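Local coordinates for protein branched-chain-amino-acid aminotransferase (Pseudomonas sp. UW4, PDB 6JIF) that probably transfers amino groups between branched-chain amino acids and 2-oxo acids, using bound pyridoxal-5'-phosphate as cofactor, at residues 268-271 and 272-276; 314-317 and 318-321; 339-342 and 343-347. One frame throughout, in Å; residues are numbered along the deposited sequence.

Contact 1. Residues 268-271 and 272-276; sequences TRLS and LIELA. With PLP (pyridoxal-5'-phosphate), chain D.
Phosphate oxygen O1P of PLP is gripped twice by Thr268. Thr268 N donates to O1P at 2.9 Å, with an N-H...O angle of 159°. Thr268 OG1 donates to the same O1P at 2.8 Å. The side-chain torsion (chi1 -45°) sets OG1 beside its own backbone N, and both donors converge on one oxygen. At its other end, Thr268 O accepts a 2.8 Å bond from Leu272 N, which ties the phosphate-binding residue to the next turn. The helix is 267-278, from the beta-alpha-beta unit between strands 255-258 and 284-287 of this class IV aminotransferase. Its N-terminal end faces the phosphate, and Ile267 N also bonds to PLP. The helix end would therefore be expected to favour the negative charge. Arg102, Tyr209 and Thr305 give further hydrogen bonds to the cofactor. Arg269 and Ile273, one turn apart, run side by side, with Arg269 CG 3.8 Å from Ile273 CD1. Both touch Thr257 of strand 255-258. On another side of the helix, the carboxylate of Glu274 reaches back over Leu270, where OE1 lies 3.6 Å from Leu270 CG. That OE1 forms a salt bridge with Arg95. Arg95 also bonds to Ser271 OG, whose other partner is Ile267 O. Leu272 and Leu275 turn to helix 332-346 and pack on its Leu341.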
ATOM      1  N   THR B 268       7.112 -18.049 -10.966  1.00 16.86           N
ATOM      2  CA  THR B 268       7.784 -18.283 -12.242  1.00 15.50           C
ATOM      3  C   THR B 268       9.272 -18.390 -12.027  1.00 15.06           C
ATOM      4  O   THR B 268       9.904 -19.316 -12.533  1.00 13.28           O
ATOM      5  CB  THR B 268       7.434 -17.180 -13.234  1.00 13.40           C
ATOM      6  OG1 THR B 268       6.014 -16.931 -13.180  1.00 15.32           O
ATOM      7  CG2 THR B 268       7.889 -17.546 -14.709  1.00 15.68           C
ATOM      8  N   ARG B 269       9.847 -17.500 -11.208  1.00 16.24           N
ATOM      9  CA  ARG B 269      11.271 -17.596 -10.910  1.00 16.18           C
ATOM     10  C   ARG B 269      11.634 -18.935 -10.278  1.00 15.97           C
ATOM     11  O   ARG B 269      12.633 -19.563 -10.644  1.00 15.55           O
ATOM     12  CB  ARG B 269      11.684 -16.445  -9.980  1.00 13.42           C
ATOM     13  CG  ARG B 269      13.129 -16.547  -9.540  1.00 16.53           C
ATOM     14  CD  ARG B 269      13.419 -15.462  -8.454  1.00 19.19           C
ATOM     15  NE  ARG B 269      13.053 -15.944  -7.129  1.00 22.39           N
ATOM     16  CZ  ARG B 269      13.106 -15.219  -6.012  1.00 28.29           C
ATOM     17  NH1 ARG B 269      13.506 -13.946  -6.040  1.00 23.49           N
ATOM     18  NH2 ARG B 269      12.766 -15.761  -4.853  1.00 28.26           N
ATOM     19  N   LEU B 270      10.858 -19.361  -9.282  1.00 12.91           N
ATOM     20  CA  LEU B 270      11.095 -20.651  -8.652  1.00 14.08           C
ATOM     21  C   LEU B 270      11.018 -21.788  -9.663  1.00 17.64           C
ATOM     22  O   LEU B 270      11.823 -22.727  -9.620  1.00 15.59           O
ATOM     23  CB  LEU B 270      10.060 -20.853  -7.548  1.00 14.08           C
ATOM     24  CG  LEU B 270      10.177 -22.187  -6.808  1.00 19.48           C
ATOM     25  CD1 LEU B 270      11.425 -22.117  -5.947  1.00 20.17           C
ATOM     26  CD2 LEU B 270       8.940 -22.449  -5.896  1.00 23.39           C
ATOM     27  N   SER B 271      10.042 -21.712 -10.569  1.00 13.87           N
ATOM     28  CA  SER B 271       9.875 -22.734 -11.584  1.00 15.26           C
ATOM     29  C   SER B 271      11.063 -22.771 -12.526  1.00 15.01           C
ATOM     30  O   SER B 271      11.531 -23.848 -12.914  1.00 15.21           O
ATOM     31  CB  SER B 271       8.560 -22.482 -12.333  1.00 15.83           C
ATOM     32  OG  SER B 271       7.440 -22.654 -11.441  1.00 14.72           O
ATOM     33  N   LEU B 272      11.520 -21.596 -12.980  1.00 12.52           N
ATOM     34  CA  LEU B 272      12.696 -21.546 -13.853  1.00 13.22           C
ATOM     35  C   LEU B 272      13.936 -22.053 -13.125  1.00 16.83           C
ATOM     36  O   LEU B 272      14.769 -22.744 -13.719  1.00 15.84           O
ATOM     37  CB  LEU B 272      12.903 -20.102 -14.357  1.00 12.16           C
ATOM     38  CG  LEU B 272      11.818 -19.585 -15.312  1.00 15.78           C
ATOM     39  CD1 LEU B 272      12.024 -18.128 -15.703  1.00 18.09           C
ATOM     40  CD2 LEU B 272      11.834 -20.472 -16.590  1.00 16.43           C
ATOM     41  N   ILE B 273      14.094 -21.720 -11.838  1.00 14.59           N
ATOM     42  CA  ILE B 273      15.248 -22.229 -11.087  1.00 17.71           C
ATOM     43  C   ILE B 273      15.223 -23.746 -11.060  1.00 17.54           C
ATOM     44  O   ILE B 273      16.242 -24.407 -11.301  1.00 14.24           O
ATOM     45  CB  ILE B 273      15.307 -21.614  -9.672  1.00 16.22           C
ATOM     46  CG1 ILE B 273      15.743 -20.143  -9.762  1.00 17.76           C
ATOM     47  CG2 ILE B 273      16.264 -22.400  -8.747  1.00 16.10           C
ATOM     48  CD1 ILE B 273      15.544 -19.330  -8.485  1.00 16.63           C
ATOM     49  N   GLU B 274      14.042 -24.323 -10.779  1.00 18.75           N
ATOM     50  CA  GLU B 274      13.926 -25.778 -10.687  1.00 15.20           C
ATOM     51  C   GLU B 274      14.114 -26.436 -12.052  1.00 17.40           C
ATOM     52  O   GLU B 274      14.770 -27.476 -12.157  1.00 16.73           O
ATOM     53  CB  GLU B 274      12.582 -26.146 -10.042  1.00 15.00           C
ATOM     54  CG  GLU B 274      12.698 -25.865  -8.499  1.00 19.41           C
ATOM     55  CD  GLU B 274      11.422 -25.837  -7.624  1.00 25.59           C
ATOM     56  OE1 GLU B 274      10.312 -25.501  -8.077  1.00 26.39           O
ATOM     57  OE2 GLU B 274      11.589 -26.088  -6.395  1.00 30.73           O
ATOM     58  N   LEU B 275      13.576 -25.839 -13.125  1.00 15.49           N
ATOM     59  CA  LEU B 275      13.753 -26.459 -14.437  1.00 18.60           C
ATOM     60  C   LEU B 275      15.194 -26.326 -14.895  1.00 17.76           C
ATOM     61  O   LEU B 275      15.746 -27.251 -15.473  1.00 18.45           O
ATOM     62  CB  LEU B 275      12.811 -25.853 -15.477  1.00 15.19           C
ATOM     63  CG  LEU B 275      11.333 -26.187 -15.250  1.00 18.24           C
ATOM     64  CD1 LEU B 275      10.506 -25.259 -16.144  1.00 20.23           C
ATOM     65  CD2 LEU B 275      11.022 -27.676 -15.532  1.00 17.16           C
ATOM     66  N   ALA B 276      15.817 -25.171 -14.628  1.00 17.21           N
ATOM     67  CA  ALA B 276      17.220 -24.985 -14.955  1.00 17.80           C
ATOM     68  C   ALA B 276      18.066 -26.051 -14.285  1.00 18.40           C
ATOM     69  O   ALA B 276      18.929 -26.654 -14.919  1.00 19.81           O
ATOM     70  CB  ALA B 276      17.679 -23.571 -14.492  1.00 16.24           C
TER
HETATM   71  N1  PLP D 401       8.058  -9.360  -8.902  1.00 18.12           N
HETATM   72  C2  PLP D 401       7.070  -8.610  -8.338  1.00 21.86           C
HETATM   73  C2A PLP D 401       7.474  -7.299  -7.744  1.00 21.89           C
HETATM   74  C3  PLP D 401       5.761  -9.090  -8.274  1.00 26.89           C
HETATM   75  O3  PLP D 401       4.795  -8.342  -7.652  1.00 27.39           O
HETATM   76  C4  PLP D 401       5.446 -10.349  -8.847  1.00 26.24           C
HETATM   77  C4A PLP D 401       4.092 -10.999  -8.628  1.00 21.50           C
HETATM   78  C5  PLP D 401       6.504 -11.069  -9.437  1.00 21.81           C
HETATM   79  C6  PLP D 401       7.770 -10.567  -9.432  1.00 23.87           C
HETATM   80  C5A PLP D 401       6.344 -12.374 -10.151  1.00 22.42           C
HETATM   81  O4P PLP D 401       5.735 -13.313  -9.349  1.00 20.87           O
HETATM   82  P   PLP D 401       5.083 -14.595 -10.039  1.00 18.33           P
HETATM   83  O1P PLP D 401       6.115 -15.292 -10.893  1.00 17.61           O
HETATM   84  O2P PLP D 401       4.716 -15.451  -8.818  1.00 15.20           O
HETATM   85  O3P PLP D 401       3.888 -14.217 -10.908  1.00 20.47           O

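Contact 2. Residues 314-317 and 318-321; sequences GIDY and NDHL
A tight beta hairpin joins strand 308-317 to strand 320-323 in the mixed sheet. Asn318 and Asp319 form a two-residue loop of the I' kind, both near left-handed helical angles. Tyr317 and His320 are the hydrogen-bonded pair that closes it: Tyr317 N donates to His320 O at 3.0 Å, and His320 N donates to Tyr317 O at 3.1 Å. Asp316 and Leu321 follow as a non-hydrogen-bonded pair. Leu321 CD1 slants back along the neighbouring strand to lie 3.7 Å from Gly314 C. The Tyr317 ring is on the other face, which it shares with His320. From the loop, the Asn318 amide stacks over one side of this ring, the planes 30° apart. Asn318 ND2 sits toward the rim, 3.5 Å from Tyr317 CE2. The loop backbone has a side-chain bond too. With CG beside its backbone N (chi1 -66°), the His320 ring turns back to the loop, and ND1 donates to Asn318 O at 2.9 Å. One water bridges the turn from the Asp316 side: it donates to Asp316 OD2 at 2.8 Å and accepts from Asp319 N at 2.9 Å. Gln188 NE2 also donates to Asp316 OD2. The two carboxylates come close, Asp316 OD2 3.9 Å from Asp319 OD2. Their repulsion is probably eased by the water and Gln188, and one pKa may be raised.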
ATOM      1  N   GLY B 314      17.766  -4.109 -23.541  1.00 16.17           N
ATOM      2  CA  GLY B 314      18.747  -3.216 -22.942  1.00 16.99           C
ATOM      3  C   GLY B 314      18.181  -2.611 -21.683  1.00 14.77           C
ATOM      4  O   GLY B 314      16.967  -2.477 -21.537  1.00 15.91           O
ATOM      5  N   ILE B 315      19.077  -2.199 -20.801  1.00 15.30           N
ATOM      6  CA  ILE B 315      18.733  -1.436 -19.602  1.00 16.13           C
ATOM      7  C   ILE B 315      19.372  -0.060 -19.715  1.00 16.05           C
ATOM      8  O   ILE B 315      20.585   0.037 -19.918  1.00 15.39           O
ATOM      9  CB  ILE B 315      19.213  -2.129 -18.317  1.00 13.80           C
ATOM     10  CG1 ILE B 315      18.431  -3.442 -18.179  1.00 17.40           C
ATOM     11  CG2 ILE B 315      19.024  -1.198 -17.138  1.00 18.45           C
ATOM     12  CD1 ILE B 315      18.899  -4.302 -17.031  1.00 20.98           C
ATOM     13  N   ASP B 316      18.561   0.981 -19.557  1.00 14.22           N
ATOM     14  CA  ASP B 316      19.058   2.366 -19.547  1.00 14.87           C
ATOM     15  C   ASP B 316      19.404   2.749 -18.108  1.00 15.21           C
ATOM     16  O   ASP B 316      18.566   2.636 -17.205  1.00 16.22           O
ATOM     17  CB  ASP B 316      17.990   3.293 -20.107  1.00 15.38           C
ATOM     18  CG  ASP B 316      18.412   4.728 -20.137  1.00 29.09           C
ATOM     19  OD1 ASP B 316      19.372   4.999 -20.845  1.00 34.18           O
ATOM     20  OD2 ASP B 316      17.771   5.580 -19.478  1.00 34.14           O
ATOM     21  N   TYR B 317      20.640   3.181 -17.907  1.00 15.12           N
ATOM     22  CA  TYR B 317      21.159   3.513 -16.570  1.00 15.18           C
ATOM     23  C   TYR B 317      22.083   4.721 -16.740  1.00 22.44           C
ATOM     24  O   TYR B 317      22.979   4.697 -17.593  1.00 25.45           O
ATOM     25  CB  TYR B 317      21.936   2.328 -15.998  1.00 17.78           C
ATOM     26  CG  TYR B 317      22.506   2.560 -14.601  1.00 16.62           C
ATOM     27  CD1 TYR B 317      21.708   3.066 -13.621  1.00 15.23           C
ATOM     28  CD2 TYR B 317      23.860   2.306 -14.320  1.00 19.62           C
ATOM     29  CE1 TYR B 317      22.202   3.315 -12.358  1.00 19.10           C
ATOM     30  CE2 TYR B 317      24.369   2.531 -13.046  1.00 18.27           C
ATOM     31  CZ  TYR B 317      23.538   3.042 -12.090  1.00 21.69           C
ATOM     32  OH  TYR B 317      24.066   3.268 -10.831  1.00 26.15           O
ATOM     33  N   ASN B 318      21.872   5.768 -15.947  1.00 19.67           N
ATOM     34  CA  ASN B 318      22.650   7.015 -16.127  1.00 24.38           C
ATOM     35  C   ASN B 318      22.671   7.405 -17.605  1.00 27.76           C
ATOM     36  O   ASN B 318      23.713   7.756 -18.148  1.00 30.26           O
ATOM     37  CB  ASN B 318      24.072   6.865 -15.605  1.00 26.05           C
ATOM     38  CG  ASN B 318      24.118   6.721 -14.113  1.00 34.10           C
ATOM     39  OD1 ASN B 318      23.277   7.284 -13.404  1.00 42.75           O
ATOM     40  ND2 ASN B 318      25.068   5.945 -13.621  1.00 31.22           N
ATOM     41  N   ASP B 319      21.508   7.276 -18.254  1.00 24.25           N
ATOM     42  CA  ASP B 319      21.289   7.682 -19.654  1.00 32.59           C
ATOM     43  C   ASP B 319      22.236   7.013 -20.662  1.00 32.93           C
ATOM     44  O   ASP B 319      22.618   7.606 -21.678  1.00 35.89           O
ATOM     45  CB  ASP B 319      21.350   9.203 -19.778  1.00 43.51           C
ATOM     46  CG  ASP B 319      20.080   9.871 -19.262  1.00 54.05           C
ATOM     47  OD1 ASP B 319      20.193  10.972 -18.682  1.00 53.53           O
ATOM     48  OD2 ASP B 319      18.973   9.275 -19.415  1.00 56.84           O
ATOM     49  N   HIS B 320      22.561   5.752 -20.433  1.00 23.34           N
ATOM     50  CA  HIS B 320      23.218   4.957 -21.452  1.00 21.39           C
ATOM     51  C   HIS B 320      22.521   3.610 -21.484  1.00 18.76           C
ATOM     52  O   HIS B 320      22.238   3.054 -20.432  1.00 18.71           O
ATOM     53  CB  HIS B 320      24.708   4.773 -21.174  1.00 31.12           C
ATOM     54  CG  HIS B 320      25.474   6.050 -21.262  1.00 39.89           C
ATOM     55  ND1 HIS B 320      25.553   6.938 -20.212  1.00 41.17           N
ATOM     56  CD2 HIS B 320      26.156   6.611 -22.285  1.00 41.27           C
ATOM     57  CE1 HIS B 320      26.274   7.985 -20.581  1.00 43.23           C
ATOM     58  NE2 HIS B 320      26.648   7.811 -21.835  1.00 42.41           N
ATOM     59  N   LEU B 321      22.254   3.106 -22.685  1.00 20.48           N
ATOM     60  CA  LEU B 321      21.538   1.856 -22.882  1.00 17.35           C
ATOM     61  C   LEU B 321      22.562   0.731 -22.922  1.00 19.68           C
ATOM     62  O   LEU B 321      23.453   0.733 -23.777  1.00 27.62           O
ATOM     63  CB  LEU B 321      20.750   1.917 -24.199  1.00 16.37           C
ATOM     64  CG  LEU B 321      19.862   0.681 -24.361  1.00 15.79           C
ATOM     65  CD1 LEU B 321      18.594   0.680 -23.399  1.00 15.26           C
ATOM     66  CD2 LEU B 321      19.464   0.545 -25.818  1.00 19.40           C
TER
HETATM   67  O   HOH W   1      18.854   6.683 -17.159  1.00 30.47           O

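Contact 3. Residues 339-342 and 343-347; sequences KELT and GVQTG
Leu341 and Gln345 make the close-packed side of this helix end. The Gln345 amide lies across the leucine, with NE2 3.8 Å from Leu341 CG. Gln345 CG stands anti to the carbonyl carbon (chi1 -70°), and the extended chain lies back along the previous turn. Gln345 OE1 then passes 4.0 Å from Thr342 CG2. Helix 267-278 covers Leu341, while Phe94 of strand 91-94 touches both Leu341 and Gln345. Val344 is also buried. Its CG2 lies 3.4 Å from Glu340 O, the carbonyl that accepts from Val344 N, and its side chain meets Ile349, Ala351 and Trp355 of the following loop. Gly343 presents only backbone here; its N bonds to Lys339 O, and its backbone is also hydrogen-bonded to Ile349. Glu340 packs on Ile349 as well, and its carboxylate has a long, weak ion pair with Arg279.

The solvent side is looser. There Lys339 is exposed and points away from the following turn. Toward the end of the helix the contact is polar. Thr342 O accepts two bonds from Thr346: the backbone N donates to Thr342 O at 3.0 Å, and OG1 donates to it at 3.0 Å as well. The two donors come from opposite faces of the carbonyl plane. Thr346 OG1 stands between its own N and carbonyl carbon (chi1 61°), which brings it back to that oxygen. Thr342 OG1 bonds instead to Tyr338 O, one turn earlier. Gly347 then leaves helical geometry with a positive phi of 87°, and its N reaches Val344 O at 3.2 Å. This glycine ending, with bonds back into the last turn, is the Schellman motif that terminates helix 332-346.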
ATOM      1  N   LYS B 339      10.807 -22.224 -23.774  1.00 14.95           N
ATOM      2  CA  LYS B 339      10.274 -23.462 -24.363  1.00 13.91           C
ATOM      3  C   LYS B 339       9.967 -24.474 -23.264  1.00 16.49           C
ATOM      4  O   LYS B 339       8.896 -25.089 -23.247  1.00 18.96           O
ATOM      5  CB  LYS B 339      11.266 -24.041 -25.348  1.00 14.52           C
ATOM      6  CG  LYS B 339      10.721 -25.358 -25.993  1.00 30.31           C
ATOM      7  CD  LYS B 339      11.530 -25.830 -27.207  1.00 30.03           C
ATOM      8  CE  LYS B 339      12.711 -26.699 -26.803  1.00 38.29           C
ATOM      9  NZ  LYS B 339      14.035 -26.187 -27.368  1.00 45.73           N
ATOM     10  N   GLU B 340      10.902 -24.637 -22.327  1.00 20.95           N
ATOM     11  CA  GLU B 340      10.731 -25.640 -21.277  1.00 20.41           C
ATOM     12  C   GLU B 340       9.546 -25.292 -20.375  1.00 17.42           C
ATOM     13  O   GLU B 340       8.686 -26.154 -20.061  1.00 17.28           O
ATOM     14  CB  GLU B 340      12.030 -25.756 -20.470  1.00 16.59           C
ATOM     15  CG  GLU B 340      12.004 -26.851 -19.395  1.00 22.46           C
ATOM     16  CD  GLU B 340      12.026 -28.298 -19.972  1.00 25.70           C
ATOM     17  OE1 GLU B 340      12.272 -28.503 -21.194  1.00 25.15           O
ATOM     18  OE2 GLU B 340      11.870 -29.283 -19.171  1.00 28.82           O
ATOM     19  N   LEU B 341       9.468 -24.031 -19.969  1.00 16.61           N
ATOM     20  CA  LEU B 341       8.452 -23.620 -19.014  1.00 16.42           C
ATOM     21  C   LEU B 341       7.063 -23.660 -19.640  1.00 17.71           C
ATOM     22  O   LEU B 341       6.122 -24.201 -19.048  1.00 18.63           O
ATOM     23  CB  LEU B 341       8.770 -22.222 -18.473  1.00 11.99           C
ATOM     24  CG  LEU B 341       7.643 -21.805 -17.490  1.00 20.14           C
ATOM     25  CD1 LEU B 341       7.436 -22.862 -16.330  1.00 16.99           C
ATOM     26  CD2 LEU B 341       7.920 -20.429 -16.888  1.00 28.07           C
ATOM     27  N   THR B 342       6.910 -23.105 -20.841  1.00 14.13           N
ATOM     28  CA  THR B 342       5.604 -23.192 -21.510  1.00 13.33           C
ATOM     29  C   THR B 342       5.225 -24.631 -21.862  1.00 16.10           C
ATOM     30  O   THR B 342       4.037 -24.976 -21.837  1.00 16.99           O
ATOM     31  CB  THR B 342       5.597 -22.300 -22.761  1.00 17.53           C
ATOM     32  OG1 THR B 342       6.570 -22.777 -23.736  1.00 20.82           O
ATOM     33  CG2 THR B 342       5.948 -20.860 -22.333  1.00 17.83           C
ATOM     34  N   GLY B 343       6.208 -25.483 -22.179  1.00 14.82           N
ATOM     35  CA  GLY B 343       5.894 -26.881 -22.443  1.00 16.21           C
ATOM     36  C   GLY B 343       5.349 -27.589 -21.212  1.00 14.68           C
ATOM     37  O   GLY B 343       4.401 -28.378 -21.314  1.00 18.98           O
ATOM     38  N   VAL B 344       5.934 -27.316 -20.043  1.00 19.47           N
ATOM     39  CA  VAL B 344       5.405 -27.922 -18.826  1.00 17.85           C
ATOM     40  C   VAL B 344       4.019 -27.368 -18.508  1.00 22.15           C
ATOM     41  O   VAL B 344       3.075 -28.136 -18.238  1.00 19.43           O
ATOM     42  CB  VAL B 344       6.399 -27.733 -17.680  1.00 18.70           C
ATOM     43  CG1 VAL B 344       5.711 -28.040 -16.328  1.00 15.64           C
ATOM     44  CG2 VAL B 344       7.648 -28.610 -17.951  1.00 20.51           C
ATOM     45  N   GLN B 345       3.846 -26.044 -18.643  1.00 18.29           N
ATOM     46  CA  GLN B 345       2.546 -25.439 -18.331  1.00 19.29           C
ATOM     47  C   GLN B 345       1.425 -26.053 -19.178  1.00 21.17           C
ATOM     48  O   GLN B 345       0.352 -26.397 -18.647  1.00 19.78           O
ATOM     49  CB  GLN B 345       2.629 -23.912 -18.514  1.00 15.26           C
ATOM     50  CG  GLN B 345       3.455 -23.248 -17.480  1.00 21.37           C
ATOM     51  CD  GLN B 345       3.759 -21.804 -17.825  1.00 25.91           C
ATOM     52  OE1 GLN B 345       3.782 -21.415 -19.003  1.00 23.05           O
ATOM     53  NE2 GLN B 345       4.010 -21.008 -16.801  1.00 30.42           N
ATOM     54  N   THR B 346       1.664 -26.275 -20.482  1.00 21.93           N
ATOM     55  CA  THR B 346       0.609 -26.770 -21.357  1.00 16.08           C
ATOM     56  C   THR B 346       0.505 -28.289 -21.481  1.00 19.10           C
ATOM     57  O   THR B 346      -0.382 -28.760 -22.194  1.00 24.82           O
ATOM     58  CB  THR B 346       0.777 -26.182 -22.771  1.00 22.98           C
ATOM     59  OG1 THR B 346       2.043 -26.593 -23.313  1.00 20.22           O
ATOM     60  CG2 THR B 346       0.744 -24.697 -22.666  1.00 25.09           C
ATOM     61  N   GLY B 347       1.390 -29.070 -20.855  1.00 18.36           N
ATOM     62  CA  GLY B 347       1.332 -30.535 -21.003  1.00 16.75           C
ATOM     63  C   GLY B 347       2.071 -31.125 -22.186  1.00 17.45           C
ATOM     64  O   GLY B 347       1.959 -32.362 -22.417  1.00 22.84           O
TER

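Contacts 1 and 3 lie on two helices that pack together, their centres about 12 Å apart. Thr268 CG2 meets Leu341 CD2 at 3.6 Å, and Leu275 CD1 lies 3.9 Å from Glu340 CG. Contact 1 touches the cofactor phosphate directly. Contact 3 stands behind it, with the Leu341 side chain about 8 Å from PLP. Contact 2 is remote from both: its nearest atoms are about 15 Å from contact 1 and 19 Å from contact 3. It is still connected through the fold. Strand 308-317 ends in the hairpin of contact 2, and its Val308 touches Leu341 and Thr342 of contact 3.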